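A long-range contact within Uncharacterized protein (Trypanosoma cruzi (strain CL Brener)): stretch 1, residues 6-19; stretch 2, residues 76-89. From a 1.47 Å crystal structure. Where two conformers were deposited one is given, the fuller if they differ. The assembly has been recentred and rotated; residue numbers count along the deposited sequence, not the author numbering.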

# COMPACT_ATOMS: atom_id res chain seq x y z
N ASN C 6 -16.51 -0.17 6.68
CA ASN C 6 -15.35 0.17 5.83
C ASN C 6 -15.78 -0.12 4.38
O ASN C 6 -16.81 -0.77 4.14
N LEU C 7 -14.95 0.27 3.44
CA LEU C 7 -15.20 0.08 2.01
C LEU C 7 -13.91 -0.43 1.41
O LEU C 7 -12.81 0.01 1.80
N CYS C 8 -14.03 -1.37 0.49
CA CYS C 8 -12.90 -1.85 -0.32
C CYS C 8 -13.24 -1.62 -1.78
O CYS C 8 -14.31 -2.14 -2.23
N VAL C 9 -12.39 -0.91 -2.50
CA VAL C 9 -12.56 -0.79 -3.95
C VAL C 9 -11.37 -1.52 -4.58
O VAL C 9 -10.21 -1.33 -4.18
N SER C 10 -11.67 -2.38 -5.55
CA SER C 10 -10.59 -3.10 -6.22
C SER C 10 -10.67 -2.77 -7.70
O SER C 10 -11.78 -2.72 -8.23
N ALA C 11 -9.52 -2.66 -8.34
CA ALA C 11 -9.50 -2.38 -9.78
C ALA C 11 -8.46 -3.32 -10.40
O ALA C 11 -7.29 -3.28 -9.97
N THR C 12 -8.88 -4.04 -11.44
CA THR C 12 -8.03 -4.92 -12.21
C THR C 12 -7.99 -4.38 -13.63
O THR C 12 -9.01 -3.98 -14.14
N PHE C 13 -6.82 -4.40 -14.20
CA PHE C 13 -6.55 -4.01 -15.59
C PHE C 13 -5.68 -5.09 -16.25
O PHE C 13 -4.84 -5.66 -15.58
N ASN C 14 -5.84 -5.40 -17.55
CA ASN C 14 -6.89 -5.00 -18.46
C ASN C 14 -7.67 -6.23 -18.90
O ASN C 14 -7.13 -7.34 -18.91
N PRO C 15 -8.95 -6.08 -19.32
CA PRO C 15 -9.60 -4.77 -19.39
C PRO C 15 -10.00 -4.27 -18.01
O PRO C 15 -9.95 -5.04 -17.03
N PRO C 16 -10.33 -2.97 -17.90
CA PRO C 16 -10.57 -2.32 -16.61
C PRO C 16 -11.87 -2.80 -15.97
O PRO C 16 -12.96 -2.64 -16.51
N VAL C 17 -11.73 -3.38 -14.77
CA VAL C 17 -12.93 -3.88 -14.01
C VAL C 17 -12.80 -3.34 -12.59
O VAL C 17 -11.77 -3.60 -11.92
N ILE C 18 -13.81 -2.59 -12.18
CA ILE C 18 -13.80 -1.95 -10.85
C ILE C 18 -14.91 -2.60 -10.02
O ILE C 18 -16.06 -2.69 -10.45
N THR C 19 -14.57 -3.08 -8.83
CA THR C 19 -15.52 -3.68 -7.88
C THR C 19 -15.49 -2.88 -6.57
O THR C 19 -14.40 -2.47 -6.13
N HIS C 76 -3.62 6.22 -17.20
CA HIS C 76 -5.09 6.20 -17.06
C HIS C 76 -5.47 5.46 -15.76
O HIS C 76 -6.51 5.79 -15.15
N LYS C 77 -4.67 4.47 -15.35
CA LYS C 77 -4.92 3.74 -14.11
C LYS C 77 -4.78 4.76 -12.94
O LYS C 77 -5.62 4.80 -12.08
N SER C 78 -3.74 5.61 -12.94
CA SER C 78 -3.53 6.63 -11.89
C SER C 78 -4.77 7.53 -11.86
O SER C 78 -5.23 7.89 -10.79
N ALA C 79 -5.24 7.95 -13.04
CA ALA C 79 -6.43 8.82 -13.10
C ALA C 79 -7.67 8.13 -12.51
O ALA C 79 -8.46 8.77 -11.85
N VAL C 80 -7.90 6.89 -12.81
CA VAL C 80 -9.08 6.15 -12.25
C VAL C 80 -8.95 6.12 -10.73
O VAL C 80 -9.92 6.39 -9.98
N PHE C 81 -7.78 5.82 -10.24
CA PHE C 81 -7.63 5.74 -8.75
C PHE C 81 -7.90 7.12 -8.15
O PHE C 81 -8.61 7.19 -7.12
N LEU C 82 -7.28 8.19 -8.70
CA LEU C 82 -7.53 9.54 -8.13
C LEU C 82 -9.02 9.90 -8.13
O LEU C 82 -9.53 10.50 -7.16
N THR C 83 -9.72 9.61 -9.22
CA THR C 83 -11.14 10.04 -9.32
C THR C 83 -11.97 9.23 -8.30
O THR C 83 -12.85 9.81 -7.69
N ILE C 84 -11.66 7.95 -8.10
CA ILE C 84 -12.35 7.13 -7.05
C ILE C 84 -12.08 7.77 -5.69
O ILE C 84 -13.01 7.90 -4.89
N ILE C 85 -10.81 8.05 -5.41
CA ILE C 85 -10.48 8.58 -4.04
C ILE C 85 -11.20 9.92 -3.85
O ILE C 85 -11.75 10.17 -2.79
N GLU C 86 -11.11 10.80 -4.82
CA GLU C 86 -11.69 12.15 -4.73
C GLU C 86 -13.21 12.05 -4.56
O GLU C 86 -13.81 12.69 -3.68
N GLY C 87 -13.81 11.18 -5.32
CA GLY C 87 -15.26 11.05 -5.26
C GLY C 87 -15.75 10.51 -3.92
O GLY C 87 -16.71 11.01 -3.33
N LEU C 88 -15.07 9.47 -3.43
CA LEU C 88 -15.40 8.89 -2.12
C LEU C 88 -15.08 9.89 -1.01
O LEU C 88 -15.86 9.86 -0.00
N GLU C 89 -14.04 10.72 -1.13
CA GLU C 89 -13.70 11.65 -0.03
C GLU C 89 -14.91 12.59 0.14
O GLU C 89 -15.34 12.80 1.29

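A helix laid against a sheet meets it through two different periodicities, and the contact described here is a compact example of how side-chain conformation reconciles them. The strand 6-13 and the helix 76-89 run nearly antiparallel, at 165°, with their axes 10.6 Å apart at closest approach. On the strand every second residue faces the helix: Leu 7, Val 9, Ala 11 and Phe 13 all point their CA-to-CB bonds toward it, while Ser 10 and Thr 12 point away. The helix answers about once per turn, with Lys 77, then the pair Val 80 and Phe 81, then Ile 84 and Leu 88. No hydrogen bond crosses between the stretches; the interface is almost wholly apolar and is made by fit.

At the Leu 88 end, Leu 7 adopts chi1 t and chi2 p, and its CD2 lies 3.7 Å from CD2 of Leu 88. Leu 88, with chi1 m and chi2 t, a common leucine pair on helices, reaches both neighbouring inward residues of the strand: its CD1 lies 4.0 Å from Val 9 CG2 and 3.9 Å from Leu 7 CD2. Val 9, in the t rotamer favoured by valine, meets Ile 84 as well: Val 9 CG1 rests 4.1 Å from Ile 84 CD1. Ile 84 (m, t) brings CD1 over both strands, 4.4 Å from Ile 18 CG2, while its CG2 also lies close to Val 9.

Ile 18 belongs to the second strand, 17-19, which pairs with the first through backbone hydrogen bonds such as Ser 10 N to Thr 19 O (2.8 Å) and Thr 12 N to Val 17 O (3.0 Å). It too is m, t, and its CD1 reaches CG1 of Val 80, itself t, at 4.0 Å. The helix thus packs on a two-stranded surface.

Small and large residues are matched at the middle of the contact. Ala 11 offers just a methyl group, and Phe 81 supplies the bulk. The CA-to-CB bond of Phe 81 points sideways, but with chi1 at -60° the ring comes nearer the strand, bringing CE1 to 4.0 Å from Ala 11 CB, which sits at the ring edge. Its CZ lies 3.9 Å from CE2 of Phe 13, an oblique approach of one ring to the other.

Phe 13, chi1 m and chi2 -90°, has the largest area covered in this contact. Lys 77 lies across one face of its ring: CG stands 3.7 Å from the ring centroid, only 3° off the normal, a CH-pi contact, and CD is 3.8 Å from Phe 13 CD2. The lysine is m at chi1 and t at every later torsion, an extended chain that lets its methylenes cover the aromatic face while NZ finds a hydrogen-bonding partner elsewhere in the structure. The principle is general: a long polar side chain can serve an apolar contact with its stem and satisfy its charged end beyond it.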

# COMPACT_ATOMS: atom_id res chain seq x y z
CB ASN C 6 -14.12 -0.66 6.23
CG ASN C 6 -13.46 -0.20 7.52
OD1 ASN C 6 -12.50 0.54 7.48
ND2 ASN C 6 -13.99 -0.59 8.65
CB LEU C 7 -15.63 1.43 1.39
CG LEU C 7 -15.96 1.62 -0.07
CD1 LEU C 7 -17.05 0.73 -0.51
CD2 LEU C 7 -16.35 3.08 -0.20
CB CYS C 8 -12.58 -3.32 -0.07
SG CYS C 8 -11.30 -3.98 -1.19
CB VAL C 9 -12.58 0.65 -4.42
CG1 VAL C 9 -12.67 0.78 -5.94
CG2 VAL C 9 -13.71 1.42 -3.80
CB SER C 10 -10.69 -4.59 -5.97
OG SER C 10 -9.56 -5.28 -6.44
CB ALA C 11 -9.14 -0.96 -10.02
CB THR C 12 -8.51 -6.37 -12.11
OG1 THR C 12 -8.42 -6.79 -10.73
CG2 THR C 12 -7.62 -7.28 -12.94
CB PHE C 13 -5.76 -2.73 -15.62
CG PHE C 13 -6.36 -1.62 -14.87
CD1 PHE C 13 -7.23 -0.72 -15.43
CD2 PHE C 13 -6.04 -1.45 -13.54
CE1 PHE C 13 -7.84 0.28 -14.69
CE2 PHE C 13 -6.61 -0.43 -12.80
CZ PHE C 13 -7.52 0.44 -13.36
CB ASN C 14 -6.27 -4.28 -19.67
CG ASN C 14 -5.94 -2.84 -19.33
OD1 ASN C 14 -6.83 -2.06 -19.00
ND2 ASN C 14 -4.68 -2.47 -19.37
CB PRO C 15 -10.84 -5.02 -20.24
CG PRO C 15 -11.15 -6.49 -20.01
CD PRO C 15 -9.83 -7.17 -19.73
CB PRO C 16 -10.59 -0.82 -16.87
CG PRO C 16 -10.53 -0.65 -18.37
CD PRO C 16 -10.33 -2.01 -19.01
CB VAL C 17 -13.08 -5.42 -13.97
CG1 VAL C 17 -14.31 -5.77 -13.13
CG2 VAL C 17 -13.13 -5.99 -15.40
CB ILE C 18 -14.02 -0.43 -10.95
CG1 ILE C 18 -12.94 0.24 -11.80
CG2 ILE C 18 -14.14 0.15 -9.53
CD1 ILE C 18 -13.35 1.56 -12.35
CB THR C 19 -15.21 -5.15 -7.66
OG1 THR C 19 -13.84 -5.38 -7.37
CG2 THR C 19 -15.55 -6.00 -8.85
CB HIS C 76 -5.75 5.67 -18.33
CG HIS C 76 -5.85 6.72 -19.38
ND1 HIS C 76 -4.74 7.17 -20.09
CD2 HIS C 76 -6.89 7.48 -19.79
CE1 HIS C 76 -5.11 8.13 -20.95
NE2 HIS C 76 -6.43 8.34 -20.78
CB LYS C 77 -3.91 2.62 -13.96
CG LYS C 77 -4.04 1.53 -15.00
CD LYS C 77 -3.04 0.43 -14.83
CE LYS C 77 -2.81 -0.38 -16.10
NZ LYS C 77 -1.71 -1.36 -15.93
CB SER C 78 -2.27 7.43 -12.21
OG SER C 78 -1.10 6.62 -12.16
CB ALA C 79 -6.68 9.21 -14.55
CB VAL C 80 -9.15 4.73 -12.79
CG1 VAL C 80 -10.16 3.91 -12.01
CG2 VAL C 80 -9.47 4.73 -14.28
CB PHE C 81 -6.22 5.34 -8.33
CG PHE C 81 -5.79 3.99 -8.85
CD1 PHE C 81 -6.69 2.96 -8.99
CD2 PHE C 81 -4.45 3.73 -9.15
CE1 PHE C 81 -6.26 1.72 -9.46
CE2 PHE C 81 -4.03 2.49 -9.59
CZ PHE C 81 -4.95 1.50 -9.81
CB LEU C 82 -6.74 10.62 -8.90
CG LEU C 82 -5.52 11.16 -8.19
CD1 LEU C 82 -5.06 12.44 -8.86
CD2 LEU C 82 -5.73 11.35 -6.70
CB THR C 83 -11.72 10.02 -10.74
OG1 THR C 83 -11.92 8.68 -11.21
CG2 THR C 83 -10.90 10.78 -11.76
CB ILE C 84 -11.94 5.65 -7.11
CG1 ILE C 84 -12.37 5.00 -8.43
CG2 ILE C 84 -12.39 4.92 -5.83
CD1 ILE C 84 -11.70 3.66 -8.66
CB ILE C 85 -8.96 8.73 -3.87
CG1 ILE C 85 -8.30 7.34 -3.90
CG2 ILE C 85 -8.61 9.55 -2.63
CD1 ILE C 85 -6.85 7.36 -4.27
CB GLU C 86 -11.30 12.97 -5.98
CG GLU C 86 -9.89 13.47 -5.87
CD GLU C 86 -9.52 14.55 -6.84
OE1 GLU C 86 -10.30 14.72 -7.82
OE2 GLU C 86 -8.50 15.25 -6.56
CB LEU C 88 -14.70 7.56 -1.98
CG LEU C 88 -15.26 6.44 -2.84
CD1 LEU C 88 -14.34 5.22 -2.76
CD2 LEU C 88 -16.65 6.10 -2.38
CB GLU C 89 -12.36 12.35 -0.27
CG GLU C 89 -11.85 13.05 0.98
CD GLU C 89 -10.61 13.93 0.89
OE1 GLU C 89 -10.09 14.22 -0.24
OE2 GLU C 89 -10.13 14.30 1.99